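Local structure of PatF (4BG2) at residues L243-S248 with K255-N260; D104-A109 with I176-F181; C69-T74 with D301-C306; E24-K29 with D59-G64. The protein belongs to the cyanobactin prenyltransferase family of patellamide biosynthesis and probably has, or derives from, a prenyl-transferring role on peptide natural products. One frame throughout, in Å; residues are numbered along the deposited sequence.

All four contacts reach the same closed antiparallel sheet of ten strands. Contacts 1, 2 and 4 are buried and apolar or aromatic in character, whereas contact 3 lies at the surface and sets an amide against an indole amid charged side chains. Contacts 1 and 2, with centres about 28 Å apart on opposite sides of the chain's centre, each carry a strand's outward side chains to a covering segment: a short helix and its following loop in contact 1, the helix 101-110 in contact 2. Contacts 3 and 4 share strand 60-70, one near its end and the other near its start. Contact 4 alone relies on glycines, which let Val28 pack onto bare backbone.

Contact 1. Residues L243-S248 with K255-N260; sequences LFFYHS and KYFTFN
Phe245 and Phe257 form the close-packed part of this contact. Phe257 presents the edge of its ring, with CZ leading: it comes 3.7 Å from Phe245 CD2, and Phe245 CB is only slightly farther, 3.8 Å from the same Phe257 CZ. The two rings are inclined at 57° with centroids 5.6 Å apart, so Phe257 abuts the root and one flank of the Phe245 ring without stacking on it. Both rings are buried. Each has CG anti to its own carbonyl carbon, and with chi1 at -55° the Phe245 ring is held out from strand 242-247 to meet the oncoming edge. Ile223 of helix 218-223 touches both phenylalanines, and the ring of Phe230 on the adjoining strand also meets Phe245.

Two residues further along the strand, the buried His247 bridges the tight and loose parts. His247 NE2 lies at the edge of the Phe257 ring, 4.2 Å from Phe257 CE2, while His247 CE1 reaches 3.8 Å from Tyr256 CE2. The imidazole and phenol rings, although within 20° of parallel, are slid so far apart that they barely overlap. Looseness is confined to this Tyr256 side, which is partly exposed. One face of the Tyr256 ring is covered by Lys255 CB, 3.8 Å above the plane over the centre, while Lys255 itself is exposed to solvent. Strand 242-247 thus uses alternate residues to grip the short helix 253-256 and the loop after it, part of the outer layer of helices and loops around a central antiparallel barrel, as in the ABBA prenyltransferase fold.

Contact 2. Residues D104-A109 with I176-F181; sequences DRFAAA and IGFELF
Phe106 joins helix 101-110 to strand 173-181, packing an outer helix against the wall of the antiparallel barrel of the prenyltransferase (ABBA) fold. Its CG stands anti to the backbone N (chi1 -177°), which swings the ring from the helix toward Ile176 and Phe178, alternate residues on the same side of the strand. Phe178 takes the other common setting, CG anti to the carbonyl carbon, and drives its ring end into the base of Phe106: Phe178 CZ lies 3.6 Å from Phe106 CB and 3.7 Å from Phe106 CG. The rings are inclined at 57°, with the side chains as a whole running at about a right angle to one another. Phe178 also meets Phe103 of the same helix edge-to-face, so its ring is held by two helical phenylalanines.

The far end of Phe106 meets Ile176; Thr152 and Leu156 of helix 147-157 also touch its side chain. Replacing Phe106 by an alanine would probably open a gap between helix and strand, stranding the end of Ile176 and giving the Phe178 ring more room to turn. Ile176 extends its longer branch outward (chi2 162°), and the CD1 methyl at its end settles 3.7 Å from Phe106 CE2 and 3.8 Å from Phe106 CZ.

Contact 3. Residues C69-T74 with D301-C306; sequences CNNQGT and DQWDEC
Asn71 sets its amide nitrogen over one face of the Trp303 indole, and this pair supplies most of the surface the contact buries. Asn71 ND2 sits 3.4 Å from Trp303 CD2 and 3.5 Å from Trp303 CE3, offset to the rim by the CD2-CE3 bond. The amide plane is tilted 32° from the indole, and its nitrogen is the end that comes closest. Asn71 holds CG between its backbone N and carbonyl carbon (chi1 62°), a crowded position that brings the amide over the ring. The indole is steadied within its own strand: Trp303 NE1 donates to Asp301 OD2 at 3.0 Å, the acceptor lying in the ring plane while the carboxylate is met from above.

Glu305 adds a smaller area beside Gln72. Glu305 OE2 is 4.3 Å from Gln72 NE2, too far for a bond, and each has a firmer partner: the Glu305 carboxylate forms a salt bridge with Arg11, and Gln72 OE1 accepts from Ser47 N. In the closed barrel, strand 48-57 runs between strands 60-70 and 295-303, and its Ser49 touches both Asn71 and Trp303; helix 3-25 packs alongside through Arg11, while the disulfide from Cys306 to Cys275 ties the chain end to the start of strand 276-284.

Contact 4. Residues E24-K29 with D59-G64; sequences EAFDVK and DRLQGG
Leu61 meets Phe26 obliquely, its CD1 methyl 4.2 Å from Phe26 CD1 and its CD2 methyl 4.0 Å from Phe26 CB. One face of the Phe26 ring carries Ala25 CB, 3.8 Å above the plane and offset toward the rim, and the ring of Phe269 from helix 261-272 meets Phe26 edge-to-face. The other flat group, the Gln62 amide, turns back on its own strand: Gln62 OE1 accepts from Gly64 N at 3.3 Å, the donor tilted 19° from the carbonyl plane.

Two residues after Phe26, Val28 packs directly on backbone. With CG1 anti to the backbone N (chi1 -178°), its two methyls lie along the Gly63-Gly64 backbone: Val28 CG2 lies 3.5 Å from Gly63 C, and Val28 CG1 3.7 Å from Gly64 CA. The glycines make this possible, since a beta carbon on Gly63 would crowd both Val28 CG2 and Phe26 CB, and one on Gly64 would crowd Val28 CG1. An alanine at Val28 is likely to leave the Gly63-Gly64 peptide without this methyl cover and to open a gap between strand 60-70 and the segment after helix 3-25.

The cohesion across the two segments is apolar, and it depends on shape more than on polar pairing: the Val28 methyls fit against bare glycine backbone while Phe26 meets Leu61, joining the end of helix 3-25 to the start of a barrel strand.

Contact 1. Residues L243-S248 with K255-N260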
loop_
_atom_site.group_PDB
_atom_site.type_symbol
_atom_site.label_atom_id
_atom_site.label_comp_id
_atom_site.label_asym_id
_atom_site.label_seq_id
_atom_site.Cartn_x
_atom_site.Cartn_y
_atom_site.Cartn_z
ATOM N N LEU A 243 2.025 0.720 11.405
ATOM C CA LEU A 243 0.609 0.587 11.701
ATOM C C LEU A 243 -0.137 1.428 10.727
ATOM O O LEU A 243 0.315 2.504 10.402
ATOM C CB LEU A 243 0.278 1.046 13.138
ATOM C CG LEU A 243 1.157 0.502 14.262
ATOM C CD1 LEU A 243 0.677 0.994 15.635
ATOM C CD2 LEU A 243 1.197 -1.025 14.248
ATOM N N PHE A 244 -1.273 0.942 10.249
ATOM C CA PHE A 244 -2.071 1.665 9.286
ATOM C C PHE A 244 -3.429 1.883 9.937
ATOM O O PHE A 244 -4.023 0.939 10.431
ATOM C CB PHE A 244 -2.289 0.834 8.007
ATOM C CG PHE A 244 -1.229 0.981 6.976
ATOM C CD1 PHE A 244 0.069 0.529 7.208
ATOM C CD2 PHE A 244 -1.543 1.469 5.691
ATOM C CE1 PHE A 244 1.047 0.632 6.201
ATOM C CE2 PHE A 244 -0.580 1.557 4.704
ATOM C CZ PHE A 244 0.720 1.132 4.956
ATOM N N PHE A 245 -3.932 3.110 9.853
ATOM C CA PHE A 245 -5.252 3.458 10.357
ATOM C C PHE A 245 -6.088 3.993 9.194
ATOM O O PHE A 245 -5.827 5.097 8.744
ATOM C CB PHE A 245 -5.114 4.514 11.447
ATOM C CG PHE A 245 -4.195 4.107 12.556
ATOM C CD1 PHE A 245 -4.671 3.339 13.618
ATOM C CD2 PHE A 245 -2.865 4.467 12.536
ATOM C CE1 PHE A 245 -3.825 2.955 14.639
ATOM C CE2 PHE A 245 -2.014 4.084 13.547
ATOM C CZ PHE A 245 -2.490 3.323 14.600
ATOM N N TYR A 246 -7.076 3.213 8.733
ATOM C CA TYR A 246 -7.924 3.568 7.586
ATOM C C TYR A 246 -9.210 4.277 8.022
ATOM O O TYR A 246 -9.909 3.809 8.908
ATOM C CB TYR A 246 -8.258 2.326 6.724
ATOM C CG TYR A 246 -7.221 2.040 5.599
ATOM C CD1 TYR A 246 -7.368 2.642 4.331
ATOM C CD2 TYR A 246 -6.132 1.196 5.785
ATOM C CE1 TYR A 246 -6.457 2.414 3.295
ATOM C CE2 TYR A 246 -5.207 0.963 4.744
ATOM C CZ TYR A 246 -5.374 1.586 3.505
ATOM O OH TYR A 246 -4.483 1.394 2.439
ATOM N N HIS A 247 -9.506 5.409 7.390
ATOM C CA HIS A 247 -10.706 6.192 7.671
ATOM C C HIS A 247 -11.442 6.557 6.394
ATOM O O HIS A 247 -10.820 6.920 5.389
ATOM C CB HIS A 247 -10.336 7.478 8.396
ATOM C CG HIS A 247 -9.876 7.257 9.795
ATOM N ND1 HIS A 247 -10.726 7.341 10.875
ATOM C CD2 HIS A 247 -8.658 6.933 10.290
ATOM C CE1 HIS A 247 -10.044 7.088 11.980
ATOM N NE2 HIS A 247 -8.789 6.835 11.651
ATOM N N SER A 248 -12.768 6.483 6.447
ATOM C CA SER A 248 -13.591 6.821 5.305
ATOM C C SER A 248 -14.105 8.259 5.396
ATOM O O SER A 248 -14.617 8.774 4.428
ATOM C CB SER A 248 -14.755 5.834 5.173
ATOM O OG SER A 248 -15.566 5.882 6.321
ATOM N N LYS A 255 -9.153 14.498 14.818
ATOM C CA LYS A 255 -9.588 13.968 16.113
ATOM C C LYS A 255 -8.561 13.006 16.689
ATOM O O LYS A 255 -8.467 12.884 17.892
ATOM C CB LYS A 255 -10.948 13.269 15.998
ATOM C CG LYS A 255 -12.049 14.208 15.532
ATOM C CD LYS A 255 -13.428 13.566 15.528
ATOM C CE LYS A 255 -14.418 14.481 14.819
ATOM N NZ LYS A 255 -15.849 14.222 15.164
ATOM N N TYR A 256 -7.780 12.334 15.840
ATOM C CA TYR A 256 -6.915 11.260 16.318
ATOM C C TYR A 256 -5.424 11.466 16.105
ATOM O O TYR A 256 -4.615 10.799 16.755
ATOM C CB TYR A 256 -7.335 9.933 15.682
ATOM C CG TYR A 256 -8.823 9.709 15.729
ATOM C CD1 TYR A 256 -9.475 9.476 16.942
ATOM C CD2 TYR A 256 -9.593 9.777 14.575
ATOM C CE1 TYR A 256 -10.847 9.298 16.992
ATOM C CE2 TYR A 256 -10.966 9.606 14.619
ATOM C CZ TYR A 256 -11.586 9.366 15.825
ATOM O OH TYR A 256 -12.947 9.190 15.859
ATOM N N PHE A 257 -5.063 12.368 15.196
ATOM C CA PHE A 257 -3.678 12.624 14.874
ATOM C C PHE A 257 -3.404 14.122 14.878
ATOM O O PHE A 257 -4.259 14.912 14.472
ATOM C CB PHE A 257 -3.368 12.078 13.466
ATOM C CG PHE A 257 -3.688 10.619 13.291
ATOM C CD1 PHE A 257 -2.804 9.649 13.737
ATOM C CD2 PHE A 257 -4.871 10.211 12.690
ATOM C CE1 PHE A 257 -3.095 8.305 13.574
ATOM C CE2 PHE A 257 -5.167 8.863 12.536
ATOM C CZ PHE A 257 -4.275 7.913 12.979
ATOM N N THR A 258 -2.193 14.494 15.294
ATOM C CA THR A 258 -1.664 15.849 15.145
ATOM C C THR A 258 -0.434 15.776 14.263
ATOM O O THR A 258 0.464 14.967 14.507
ATOM C CB THR A 258 -1.274 16.439 16.519
ATOM O OG1 THR A 258 -2.399 16.355 17.394
ATOM C CG2 THR A 258 -0.824 17.888 16.406
ATOM N N PHE A 259 -0.391 16.607 13.229
ATOM C CA PHE A 259 0.644 16.512 12.215
ATOM C C PHE A 259 1.648 17.639 12.344
ATOM O O PHE A 259 1.319 18.724 12.848
ATOM C CB PHE A 259 0.034 16.598 10.812
ATOM C CG PHE A 259 -1.025 15.559 10.521
ATOM C CD1 PHE A 259 -0.679 14.240 10.288
ATOM C CD2 PHE A 259 -2.371 15.916 10.442
ATOM C CE1 PHE A 259 -1.652 13.290 10.000
ATOM C CE2 PHE A 259 -3.346 14.970 10.148
ATOM C CZ PHE A 259 -2.984 13.656 9.927
ATOM N N ASN A 260 2.866 17.391 11.859
ATOM C CA ASN A 260 3.783 18.474 11.571
ATOM C C ASN A 260 3.210 19.290 10.404
ATOM O O ASN A 260 2.124 18.999 9.920
ATOM C CB ASN A 260 5.200 17.950 11.308
ATOM C CG ASN A 260 5.310 17.144 10.019
ATOM O OD1 ASN A 260 4.343 16.995 9.277
ATOM N ND2 ASN A 260 6.518 16.677 9.724
#

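Contact 2. Residues D104-A109 with I176-F181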
loop_
_atom_site.group_PDB
_atom_site.type_symbol
_atom_site.label_atom_id
_atom_site.label_comp_id
_atom_site.label_asym_id
_atom_site.label_seq_id
_atom_site.Cartn_x
_atom_site.Cartn_y
_atom_site.Cartn_z
ATOM N N ASP A 104 8.220 -13.623 -7.489
ATOM C CA ASP A 104 8.094 -14.730 -8.439
ATOM C C ASP A 104 7.726 -16.054 -7.756
ATOM O O ASP A 104 6.870 -16.775 -8.230
ATOM C CB ASP A 104 9.387 -14.939 -9.220
ATOM C CG ASP A 104 9.618 -13.880 -10.247
ATOM O OD1 ASP A 104 8.642 -13.193 -10.639
ATOM O OD2 ASP A 104 10.779 -13.735 -10.681
ATOM N N ARG A 105 8.358 -16.346 -6.631
ATOM C CA ARG A 105 8.063 -17.575 -5.908
ATOM C C ARG A 105 6.644 -17.547 -5.329
ATOM O O ARG A 105 5.942 -18.562 -5.360
ATOM C CB ARG A 105 9.102 -17.831 -4.829
ATOM C CG ARG A 105 10.424 -18.318 -5.403
ATOM C CD ARG A 105 11.579 -18.085 -4.451
ATOM N NE ARG A 105 11.475 -18.904 -3.246
ATOM C CZ ARG A 105 12.216 -18.749 -2.145
ATOM N NH1 ARG A 105 13.129 -17.786 -2.047
ATOM N NH2 ARG A 105 12.021 -19.555 -1.117
ATOM N N PHE A 106 6.181 -16.398 -4.857
ATOM C CA PHE A 106 4.828 -16.330 -4.303
ATOM C C PHE A 106 3.815 -16.480 -5.425
ATOM O O PHE A 106 2.830 -17.234 -5.299
ATOM C CB PHE A 106 4.582 -15.031 -3.528
ATOM C CG PHE A 106 3.221 -14.977 -2.902
ATOM C CD1 PHE A 106 2.135 -14.601 -3.637
ATOM C CD2 PHE A 106 3.038 -15.352 -1.590
ATOM C CE1 PHE A 106 0.877 -14.572 -3.080
ATOM C CE2 PHE A 106 1.779 -15.323 -1.022
ATOM C CZ PHE A 106 0.699 -14.937 -1.772
ATOM N N ALA A 107 4.074 -15.797 -6.539
ATOM C CA ALA A 107 3.195 -15.848 -7.699
ATOM C C ALA A 107 3.116 -17.261 -8.260
ATOM O O ALA A 107 2.022 -17.752 -8.531
ATOM C CB ALA A 107 3.638 -14.889 -8.778
ATOM N N ALA A 108 4.271 -17.895 -8.434
ATOM C CA ALA A 108 4.340 -19.279 -8.889
ATOM C C ALA A 108 3.562 -20.168 -7.937
ATOM O O ALA A 108 2.734 -20.952 -8.366
ATOM C CB ALA A 108 5.790 -19.747 -8.979
ATOM N N ALA A 109 3.796 -20.017 -6.636
ATOM C CA ALA A 109 3.156 -20.876 -5.652
ATOM C C ALA A 109 1.640 -20.762 -5.641
ATOM O O ALA A 109 0.950 -21.759 -5.527
ATOM C CB ALA A 109 3.709 -20.613 -4.267
ATOM N N ILE A 176 -0.357 -8.868 1.573
ATOM C CA ILE A 176 1.073 -9.139 1.521
ATOM C C ILE A 176 1.732 -8.158 0.554
ATOM O O ILE A 176 1.312 -8.021 -0.591
ATOM C CB ILE A 176 1.351 -10.583 1.080
ATOM C CG1 ILE A 176 0.703 -11.561 2.061
ATOM C CG2 ILE A 176 2.853 -10.823 0.983
ATOM C CD1 ILE A 176 0.542 -12.962 1.497
ATOM N N GLY A 177 2.748 -7.448 1.046
ATOM C CA GLY A 177 3.495 -6.459 0.277
ATOM C C GLY A 177 4.845 -6.997 -0.171
ATOM O O GLY A 177 5.515 -7.705 0.573
ATOM N N PHE A 178 5.212 -6.682 -1.409
ATOM C CA PHE A 178 6.537 -6.988 -1.928
ATOM C C PHE A 178 7.093 -5.684 -2.441
ATOM O O PHE A 178 6.500 -5.089 -3.341
ATOM C CB PHE A 178 6.427 -7.978 -3.089
ATOM C CG PHE A 178 5.902 -9.313 -2.684
ATOM C CD1 PHE A 178 4.532 -9.564 -2.700
ATOM C CD2 PHE A 178 6.763 -10.335 -2.295
ATOM C CE1 PHE A 178 4.047 -10.803 -2.358
ATOM C CE2 PHE A 178 6.280 -11.582 -1.959
ATOM C CZ PHE A 178 4.918 -11.816 -1.981
ATOM N N GLU A 179 8.182 -5.209 -1.842
ATOM C CA GLU A 179 8.807 -3.979 -2.281
ATOM C C GLU A 179 10.131 -4.303 -2.926
ATOM O O GLU A 179 10.970 -4.944 -2.325
ATOM C CB GLU A 179 9.013 -2.960 -1.143
ATOM C CG GLU A 179 9.516 -1.615 -1.669
ATOM C CD GLU A 179 9.174 -0.421 -0.769
ATOM O OE1 GLU A 179 8.958 -0.632 0.435
ATOM O OE2 GLU A 179 9.070 0.717 -1.282
ATOM N N LEU A 180 10.300 -3.855 -4.163
ATOM C CA LEU A 180 11.486 -4.161 -4.945
ATOM C C LEU A 180 12.245 -2.909 -5.282
ATOM O O LEU A 180 11.879 -2.187 -6.202
ATOM C CB LEU A 180 11.091 -4.892 -6.230
ATOM C CG LEU A 180 10.419 -6.266 -6.049
ATOM C CD1 LEU A 180 9.009 -6.135 -5.511
ATOM C CD2 LEU A 180 10.365 -6.999 -7.375
ATOM N N PHE A 181 13.315 -2.658 -4.539
ATOM C CA PHE A 181 14.112 -1.476 -4.733
ATOM C C PHE A 181 15.048 -1.638 -5.928
ATOM O O PHE A 181 15.496 -2.751 -6.256
ATOM C CB PHE A 181 14.902 -1.152 -3.482
ATOM C CG PHE A 181 14.055 -0.764 -2.302
ATOM C CD1 PHE A 181 13.642 0.551 -2.131
ATOM C CD2 PHE A 181 13.713 -1.696 -1.330
ATOM C CE1 PHE A 181 12.908 0.930 -1.021
ATOM C CE2 PHE A 181 12.976 -1.323 -0.214
ATOM C CZ PHE A 181 12.565 -0.004 -0.064
#

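Contact 3. Residues C69-T74 with D301-C306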
loop_
_atom_site.group_PDB
_atom_site.type_symbol
_atom_site.label_atom_id
_atom_site.label_comp_id
_atom_site.label_asym_id
_atom_site.label_seq_id
_atom_site.Cartn_x
_atom_site.Cartn_y
_atom_site.Cartn_z
ATOM N N CYS A 69 -5.101 -0.595 -8.464
ATOM C CA CYS A 69 -5.653 -1.908 -8.785
ATOM C C CYS A 69 -7.103 -1.834 -9.202
ATOM O O CYS A 69 -7.811 -0.868 -8.904
ATOM C CB CYS A 69 -5.514 -2.868 -7.599
ATOM S SG CYS A 69 -6.525 -2.436 -6.150
ATOM N N ASN A 70 -7.535 -2.901 -9.868
ATOM C CA ASN A 70 -8.917 -3.074 -10.210
ATOM C C ASN A 70 -9.717 -3.246 -8.926
ATOM O O ASN A 70 -9.304 -3.951 -8.014
ATOM C CB ASN A 70 -9.082 -4.276 -11.148
ATOM C CG ASN A 70 -10.514 -4.503 -11.532
ATOM O OD1 ASN A 70 -11.324 -4.925 -10.707
ATOM N ND2 ASN A 70 -10.852 -4.196 -12.778
ATOM N N ASN A 71 -10.838 -2.555 -8.848
ATOM C CA ASN A 71 -11.632 -2.516 -7.634
ATOM C C ASN A 71 -12.982 -3.181 -7.850
ATOM O O ASN A 71 -13.864 -3.015 -7.035
ATOM C CB ASN A 71 -11.771 -1.064 -7.124
ATOM C CG ASN A 71 -12.497 -0.141 -8.103
ATOM O OD1 ASN A 71 -13.278 -0.572 -8.958
ATOM N ND2 ASN A 71 -12.263 1.147 -7.951
ATOM N N GLN A 72 -13.121 -3.934 -8.949
ATOM C CA GLN A 72 -14.346 -4.673 -9.267
ATOM C C GLN A 72 -14.139 -6.192 -9.166
ATOM O O GLN A 72 -13.867 -6.854 -10.170
ATOM C CB GLN A 72 -14.781 -4.391 -10.705
ATOM C CG GLN A 72 -15.189 -2.977 -11.029
ATOM C CD GLN A 72 -15.355 -2.813 -12.522
ATOM O OE1 GLN A 72 -14.446 -3.131 -13.292
ATOM N NE2 GLN A 72 -16.518 -2.338 -12.944
ATOM N N GLY A 73 -14.252 -6.740 -7.966
ATOM C CA GLY A 73 -14.116 -8.174 -7.767
ATOM C C GLY A 73 -12.734 -8.768 -8.003
ATOM O O GLY A 73 -11.724 -8.124 -7.796
ATOM N N THR A 74 -12.708 -10.008 -8.466
ATOM C CA THR A 74 -11.496 -10.787 -8.512
ATOM C C THR A 74 -10.821 -10.730 -9.866
ATOM O O THR A 74 -11.402 -11.153 -10.848
ATOM C CB THR A 74 -11.793 -12.250 -8.147
ATOM O OG1 THR A 74 -12.126 -12.304 -6.760
ATOM C CG2 THR A 74 -10.578 -13.158 -8.400
ATOM N N ASP A 301 -7.208 7.486 -1.299
ATOM C CA ASP A 301 -7.681 6.558 -2.312
ATOM C C ASP A 301 -8.768 7.224 -3.130
ATOM O O ASP A 301 -9.721 7.793 -2.568
ATOM C CB ASP A 301 -8.220 5.303 -1.622
ATOM C CG ASP A 301 -8.552 4.158 -2.595
ATOM O OD1 ASP A 301 -8.064 4.132 -3.749
ATOM O OD2 ASP A 301 -9.306 3.242 -2.182
ATOM N N GLN A 302 -8.613 7.179 -4.454
ATOM C CA GLN A 302 -9.569 7.749 -5.381
ATOM C C GLN A 302 -10.039 6.687 -6.373
ATOM O O GLN A 302 -9.228 5.870 -6.857
ATOM C CB GLN A 302 -8.942 8.935 -6.104
ATOM C CG GLN A 302 -8.666 10.114 -5.182
ATOM C CD GLN A 302 -7.936 11.243 -5.881
ATOM O OE1 GLN A 302 -6.777 11.091 -6.240
ATOM N NE2 GLN A 302 -8.596 12.385 -6.045
ATOM N N TRP A 303 -11.345 6.677 -6.651
ATOM C CA TRP A 303 -11.956 5.690 -7.537
ATOM C C TRP A 303 -12.263 6.342 -8.884
ATOM O O TRP A 303 -12.881 7.404 -8.953
ATOM C CB TRP A 303 -13.203 5.036 -6.884
ATOM C CG TRP A 303 -12.828 4.052 -5.732
ATOM C CD1 TRP A 303 -11.725 4.136 -4.892
ATOM C CD2 TRP A 303 -13.562 2.878 -5.295
ATOM N NE1 TRP A 303 -11.727 3.089 -4.000
ATOM C CE2 TRP A 303 -12.836 2.308 -4.215
ATOM C CE3 TRP A 303 -14.750 2.253 -5.714
ATOM C CZ2 TRP A 303 -13.262 1.145 -3.555
ATOM C CZ3 TRP A 303 -15.175 1.105 -5.050
ATOM C CH2 TRP A 303 -14.428 0.562 -3.985
ATOM N N ASP A 304 -11.821 5.693 -9.968
ATOM C CA ASP A 304 -11.869 6.309 -11.295
ATOM C C ASP A 304 -13.253 6.418 -11.916
ATOM O O ASP A 304 -13.389 6.938 -13.005
ATOM C CB ASP A 304 -10.883 5.624 -12.249
ATOM C CG ASP A 304 -11.277 4.186 -12.592
ATOM O OD1 ASP A 304 -12.430 3.749 -12.349
ATOM O OD2 ASP A 304 -10.407 3.492 -13.158
ATOM N N GLU A 305 -14.276 5.921 -11.237
ATOM C CA GLU A 305 -15.653 6.183 -11.637
ATOM C C GLU A 305 -16.210 7.472 -11.016
ATOM O O GLU A 305 -17.330 7.844 -11.316
ATOM C CB GLU A 305 -16.536 4.992 -11.258
ATOM C CG GLU A 305 -16.008 3.661 -11.785
ATOM C CD GLU A 305 -16.885 3.033 -12.837
ATOM O OE1 GLU A 305 -17.084 3.698 -13.881
ATOM O OE2 GLU A 305 -17.344 1.871 -12.630
ATOM N N CYS A 306 -15.442 8.152 -10.162
ATOM C CA CYS A 306 -15.854 9.457 -9.622
ATOM C C CYS A 306 -15.454 10.540 -10.614
ATOM O O CYS A 306 -16.307 11.098 -11.295
ATOM C CB CYS A 306 -15.206 9.747 -8.272
ATOM S SG CYS A 306 -15.408 11.477 -7.700
#

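Contact 4. Residues E24-K29 with D59-G64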
loop_
_atom_site.group_PDB
_atom_site.type_symbol
_atom_site.label_atom_id
_atom_site.label_comp_id
_atom_site.label_asym_id
_atom_site.label_seq_id
_atom_site.Cartn_x
_atom_site.Cartn_y
_atom_site.Cartn_z
ATOM N N GLU A 24 1.338 17.344 -9.261
ATOM C CA GLU A 24 1.276 18.803 -9.247
ATOM C C GLU A 24 1.267 19.313 -7.811
ATOM O O GLU A 24 2.052 20.167 -7.450
ATOM C CB GLU A 24 0.015 19.319 -9.954
ATOM C CG GLU A 24 -0.092 18.972 -11.435
ATOM C CD GLU A 24 -1.342 19.552 -12.090
ATOM O OE1 GLU A 24 -2.388 19.706 -11.403
ATOM O OE2 GLU A 24 -1.269 19.866 -13.299
ATOM N N ALA A 25 0.368 18.774 -7.002
ATOM C CA ALA A 25 0.187 19.224 -5.622
ATOM C C ALA A 25 1.438 19.096 -4.737
ATOM O O ALA A 25 1.683 19.941 -3.883
ATOM C CB ALA A 25 -0.971 18.480 -4.987
ATOM N N PHE A 26 2.239 18.060 -4.955
ATOM C CA PHE A 26 3.378 17.782 -4.079
ATOM C C PHE A 26 4.731 17.920 -4.748
ATOM O O PHE A 26 5.707 17.367 -4.266
ATOM C CB PHE A 26 3.182 16.407 -3.437
ATOM C CG PHE A 26 1.934 16.342 -2.658
ATOM C CD1 PHE A 26 1.820 17.126 -1.514
ATOM C CD2 PHE A 26 0.848 15.643 -3.107
ATOM C CE1 PHE A 26 0.646 17.143 -0.794
ATOM C CE2 PHE A 26 -0.330 15.632 -2.386
ATOM C CZ PHE A 26 -0.435 16.403 -1.231
ATOM N N ASP A 27 4.771 18.648 -5.863
ATOM C CA ASP A 27 6.008 18.937 -6.574
ATOM C C ASP A 27 6.830 17.695 -6.890
ATOM O O ASP A 27 8.027 17.679 -6.678
ATOM C CB ASP A 27 6.857 19.949 -5.786
ATOM C CG ASP A 27 6.145 21.286 -5.580
ATOM O OD1 ASP A 27 4.895 21.313 -5.636
ATOM O OD2 ASP A 27 6.832 22.309 -5.339
ATOM N N VAL A 28 6.191 16.665 -7.417
ATOM C CA VAL A 28 6.888 15.449 -7.765
ATOM C C VAL A 28 7.438 15.640 -9.188
ATOM O O VAL A 28 6.726 16.042 -10.078
ATOM C CB VAL A 28 5.937 14.252 -7.735
ATOM C CG1 VAL A 28 6.680 12.964 -8.044
ATOM C CG2 VAL A 28 5.222 14.165 -6.390
ATOM N N LYS A 29 8.726 15.418 -9.372
ATOM C CA LYS A 29 9.330 15.444 -10.699
ATOM C C LYS A 29 8.967 14.146 -11.416
ATOM O O LYS A 29 8.890 13.086 -10.779
ATOM C CB LYS A 29 10.860 15.606 -10.581
ATOM C CG LYS A 29 11.313 16.885 -9.866
ATOM C CD LYS A 29 10.602 18.120 -10.411
ATOM C CE LYS A 29 11.066 19.429 -9.772
ATOM N NZ LYS A 29 10.099 19.927 -8.750
ATOM N N ASP A 59 10.824 17.650 7.668
ATOM C CA ASP A 59 10.445 18.615 6.637
ATOM C C ASP A 59 10.718 18.107 5.215
ATOM O O ASP A 59 10.633 18.867 4.268
ATOM C CB ASP A 59 11.106 19.969 6.884
ATOM C CG ASP A 59 10.482 20.712 8.066
ATOM O OD1 ASP A 59 9.234 20.771 8.162
ATOM O OD2 ASP A 59 11.231 21.226 8.903
ATOM N N ARG A 60 11.016 16.820 5.078
ATOM C CA ARG A 60 11.109 16.171 3.757
ATOM C C ARG A 60 9.811 15.488 3.426
ATOM O O ARG A 60 9.191 14.864 4.285
ATOM C CB ARG A 60 12.221 15.131 3.695
ATOM C CG ARG A 60 13.597 15.737 3.958
ATOM C CD ARG A 60 14.729 14.820 3.507
ATOM N NE ARG A 60 15.953 15.565 3.226
ATOM C CZ ARG A 60 16.226 16.194 2.080
ATOM N NH1 ARG A 60 15.361 16.190 1.072
ATOM N NH2 ARG A 60 17.377 16.839 1.941
ATOM N N LEU A 61 9.429 15.596 2.166
ATOM C CA LEU A 61 8.236 14.976 1.639
ATOM C C LEU A 61 8.581 14.245 0.353
ATOM O O LEU A 61 9.149 14.828 -0.546
ATOM C CB LEU A 61 7.172 16.040 1.363
ATOM C CG LEU A 61 5.797 15.533 0.931
ATOM C CD1 LEU A 61 4.691 16.454 1.417
ATOM C CD2 LEU A 61 5.726 15.374 -0.590
ATOM N N GLN A 62 8.208 12.975 0.280
ATOM C CA GLN A 62 8.337 12.192 -0.948
ATOM C C GLN A 62 6.952 11.811 -1.450
ATOM O O GLN A 62 6.254 11.029 -0.826
ATOM C CB GLN A 62 9.187 10.960 -0.676
ATOM C CG GLN A 62 9.365 10.072 -1.877
ATOM C CD GLN A 62 9.851 10.831 -3.099
ATOM O OE1 GLN A 62 9.151 10.896 -4.126
ATOM N NE2 GLN A 62 11.031 11.437 -2.985
ATOM N N GLY A 63 6.548 12.405 -2.567
ATOM C CA GLY A 63 5.173 12.298 -3.046
ATOM C C GLY A 63 4.911 11.392 -4.240
ATOM O O GLY A 63 3.760 11.221 -4.633
ATOM N N GLY A 64 5.946 10.854 -4.867
ATOM C CA GLY A 64 5.741 10.033 -6.070
ATOM C C GLY A 64 5.462 8.578 -5.722
ATOM O O GLY A 64 6.253 7.701 -6.057
#